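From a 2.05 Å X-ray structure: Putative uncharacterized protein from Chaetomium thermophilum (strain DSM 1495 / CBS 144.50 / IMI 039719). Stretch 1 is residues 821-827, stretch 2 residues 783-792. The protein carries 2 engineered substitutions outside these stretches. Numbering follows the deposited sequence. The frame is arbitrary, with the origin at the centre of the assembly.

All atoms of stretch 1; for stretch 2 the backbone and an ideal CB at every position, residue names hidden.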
# COMPACT_ATOMS: atom_id res chain seq x y z
N ASP A 821 -28.52 -3.13 22.98
CA ASP A 821 -29.34 -1.92 22.91
C ASP A 821 -30.80 -2.26 22.66
O ASP A 821 -31.70 -1.69 23.29
CB ASP A 821 -28.84 -0.99 21.80
CG ASP A 821 -27.48 -0.40 22.11
OD1 ASP A 821 -27.11 -0.34 23.30
OD2 ASP A 821 -26.78 0.02 21.16
N LEU A 822 -31.04 -3.20 21.74
CA LEU A 822 -32.40 -3.62 21.41
C LEU A 822 -33.10 -4.25 22.60
O LEU A 822 -34.29 -4.04 22.82
CB LEU A 822 -32.38 -4.60 20.24
CG LEU A 822 -32.21 -3.97 18.85
CD1 LEU A 822 -32.04 -5.04 17.79
CD2 LEU A 822 -33.40 -3.08 18.54
N ALA A 823 -32.35 -5.04 23.37
CA ALA A 823 -32.87 -5.68 24.57
C ALA A 823 -33.33 -4.63 25.58
O ALA A 823 -34.41 -4.74 26.16
CB ALA A 823 -31.82 -6.58 25.19
N ASP A 824 -32.50 -3.62 25.77
CA ASP A 824 -32.82 -2.51 26.66
C ASP A 824 -34.04 -1.74 26.17
O ASP A 824 -34.92 -1.39 26.95
CB ASP A 824 -31.62 -1.56 26.78
CG ASP A 824 -30.87 -1.74 28.08
OD1 ASP A 824 -29.63 -1.92 28.04
OD2 ASP A 824 -31.52 -1.69 29.15
N ALA A 825 -34.08 -1.48 24.86
CA ALA A 825 -35.13 -0.65 24.27
C ALA A 825 -36.49 -1.33 24.33
O ALA A 825 -37.52 -0.66 24.40
CB ALA A 825 -34.77 -0.29 22.84
N TYR A 826 -36.49 -2.65 24.27
CA TYR A 826 -37.73 -3.41 24.37
C TYR A 826 -37.60 -4.49 25.44
O TYR A 826 -37.35 -5.65 25.12
CB TYR A 826 -38.10 -4.02 23.02
CG TYR A 826 -38.26 -2.99 21.93
CD1 TYR A 826 -39.46 -2.32 21.75
CD2 TYR A 826 -37.21 -2.68 21.08
CE1 TYR A 826 -39.61 -1.37 20.75
CE2 TYR A 826 -37.34 -1.74 20.09
CZ TYR A 826 -38.54 -1.08 19.93
OH TYR A 826 -38.68 -0.14 18.93
N PRO A 827 -37.78 -4.10 26.71
CA PRO A 827 -37.65 -5.01 27.85
C PRO A 827 -38.88 -5.90 27.99
O PRO A 827 -39.68 -5.96 27.06
CB PRO A 827 -37.51 -4.06 29.03
CG PRO A 827 -38.31 -2.88 28.63
CD PRO A 827 -38.16 -2.74 27.13
N UNK A 783 -39.55 6.86 22.58
CA UNK A 783 -40.16 6.75 21.26
C UNK A 783 -39.86 5.40 20.64
O UNK A 783 -39.58 5.31 19.45
CB UNK A 783 -39.67 7.87 20.34
N UNK A 784 -39.90 4.33 21.43
CA UNK A 784 -39.58 3.01 20.89
C UNK A 784 -40.70 2.51 19.99
O UNK A 784 -40.50 1.64 19.14
CB UNK A 784 -39.33 2.01 22.02
N UNK A 785 -41.89 3.07 20.17
CA UNK A 785 -43.03 2.75 19.31
C UNK A 785 -42.76 3.10 17.86
O UNK A 785 -43.08 2.34 16.95
CB UNK A 785 -44.28 3.49 19.79
N UNK A 786 -42.16 4.27 17.63
CA UNK A 786 -41.91 4.72 16.27
C UNK A 786 -40.71 3.99 15.65
O UNK A 786 -40.55 3.95 14.43
CB UNK A 786 -41.68 6.23 16.25
N UNK A 787 -39.89 3.40 16.51
CA UNK A 787 -38.73 2.64 16.04
C UNK A 787 -39.11 1.21 15.67
O UNK A 787 -38.53 0.61 14.77
CB UNK A 787 -37.64 2.63 17.11
N UNK A 788 -40.12 0.69 16.36
CA UNK A 788 -40.58 -0.70 16.22
C UNK A 788 -40.68 -1.27 14.79
O UNK A 788 -40.28 -2.41 14.55
CB UNK A 788 -41.96 -0.81 16.87
N UNK A 789 -41.22 -0.49 13.82
CA UNK A 789 -41.32 -1.06 12.47
C UNK A 789 -40.00 -1.42 11.79
O UNK A 789 -40.01 -2.14 10.80
CB UNK A 789 -42.06 -0.07 11.57
N UNK A 790 -38.88 -0.94 12.32
CA UNK A 790 -37.59 -1.14 11.66
C UNK A 790 -36.76 -2.23 12.32
O UNK A 790 -35.70 -2.61 11.81
CB UNK A 790 -36.80 0.17 11.65
N UNK A 791 -37.24 -2.74 13.44
CA UNK A 791 -36.52 -3.72 14.23
C UNK A 791 -36.26 -5.01 13.45
O UNK A 791 -35.19 -5.61 13.55
CB UNK A 791 -37.30 -4.03 15.51
N UNK A 792 -37.25 -5.43 12.66
CA UNK A 792 -37.11 -6.65 11.87
C UNK A 792 -35.95 -6.55 10.87
O UNK A 792 -35.20 -7.51 10.68
CB UNK A 792 -38.42 -6.94 11.13

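Y826 dominates this contact. It is the first residue to leave helical phi/psi after the helix, and its ring reaches into the backbone of stretch 2.

Position 783 points its CB away from stretch 1, with nothing of that stretch within 5.5 Å. Many side chains would suit. The residue is K783.

Position 784 points toward stretch 1. Its ideal CB lies 3.6 Å from Y826 CE1 and 4.0 Å from A825 O. With the ring this close, a small or beta-branched side chain such as Ala, Ser, Thr or Val is plausible. Y826 OH donates a hydrogen bond to the carbonyl O of 784 at 2.6 Å, near the plane of the ring, and any residue could supply that acceptor. The residue is T784, chi1 p. Its CG2 packs 3.5 Å from A825 O and 4.2 Å from A825 CB. The same O of T784 also accepts from N of position 788 at 3.0 Å.

Positions 785 and 786 turn away from stretch 1, which leaves their choice open. They are N785 and V786, without contact.

Position 787 points toward stretch 1, its ideal CB 3.5 Å from Y826 OH. The ring carbons beyond favour an apolar side chain, such as Leu, Met or Ile. The residue is L787, with chi1 t and chi2 p. Its CD2 comes to 4.3 Å from Y826 CE2, obliquely to the ring.

Position 788 is directed sideways, its ideal CB 3.9 Å from Y826 OH. The side chain can pass the hydroxyl, so polar or apolar residues would fit. The residue is Q788, which adds a small contact. Its N is 3.1 Å from Y826 OH, but the angle is too poor for a hydrogen bond.

Position 789 points away. Its phi of -63° is compatible with proline, among many others, and P789 is found. Position 790 is sideways and has no contact; it is Y790, whose ring end leads away.

Position 791 points toward stretch 1. Its ideal CB is 5.0 Å from L822 CD2 and 5.1 Å from Y826 CE2. These gaps leave space for a medium apolar side chain: Val, Ile or Leu. The residue is V791, chi1 t. V791 CG2 lies 3.8 Å from Y826 CE2, and both V791 CG1 and V791 CG2 are 4.5 Å from L822 CD2.

Position 792 is out of reach, and stretch 1 does not constrain it. It is E792.

Stretch 2 783-792: KTNVLQPYVE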
# COMPACT_ATOMS: atom_id res chain seq x y z
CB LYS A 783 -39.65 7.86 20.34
CG LYS A 783 -39.93 9.28 20.80
CD LYS A 783 -39.47 10.29 19.76
CE LYS A 783 -39.73 11.71 20.21
NZ LYS A 783 -39.43 12.72 19.15
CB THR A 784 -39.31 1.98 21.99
OG1 THR A 784 -40.43 1.92 22.88
CG2 THR A 784 -38.06 2.36 22.77
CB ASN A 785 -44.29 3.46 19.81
CG ASN A 785 -44.07 4.94 20.05
OD1 ASN A 785 -43.27 5.58 19.37
ND2 ASN A 785 -44.77 5.49 21.03
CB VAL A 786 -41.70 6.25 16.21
CG1 VAL A 786 -40.43 6.66 16.92
CG2 VAL A 786 -41.64 6.70 14.81
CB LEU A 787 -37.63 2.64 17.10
CG LEU A 787 -36.43 1.73 16.83
CD1 LEU A 787 -35.64 2.19 15.61
CD2 LEU A 787 -35.54 1.64 18.06
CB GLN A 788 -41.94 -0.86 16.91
CG GLN A 788 -42.85 -1.93 16.32
CD GLN A 788 -42.42 -3.34 16.68
OE1 GLN A 788 -42.00 -3.61 17.81
NE2 GLN A 788 -42.52 -4.25 15.72
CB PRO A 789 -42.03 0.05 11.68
CG PRO A 789 -42.81 0.78 12.70
CD PRO A 789 -41.95 0.79 13.92
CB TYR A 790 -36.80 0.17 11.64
CG TYR A 790 -37.52 1.30 10.96
CD1 TYR A 790 -37.74 1.27 9.59
CD2 TYR A 790 -38.00 2.39 11.67
CE1 TYR A 790 -38.41 2.29 8.95
CE2 TYR A 790 -38.67 3.42 11.04
CZ TYR A 790 -38.87 3.37 9.68
OH TYR A 790 -39.54 4.39 9.04
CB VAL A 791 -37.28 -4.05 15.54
CG1 VAL A 791 -36.62 -5.20 16.28
CG2 VAL A 791 -37.34 -2.81 16.42
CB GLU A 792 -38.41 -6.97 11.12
CG GLU A 792 -38.32 -8.22 10.26
CD GLU A 792 -39.67 -8.68 9.74
OE1 GLU A 792 -40.67 -7.96 9.95
OE2 GLU A 792 -39.73 -9.76 9.12
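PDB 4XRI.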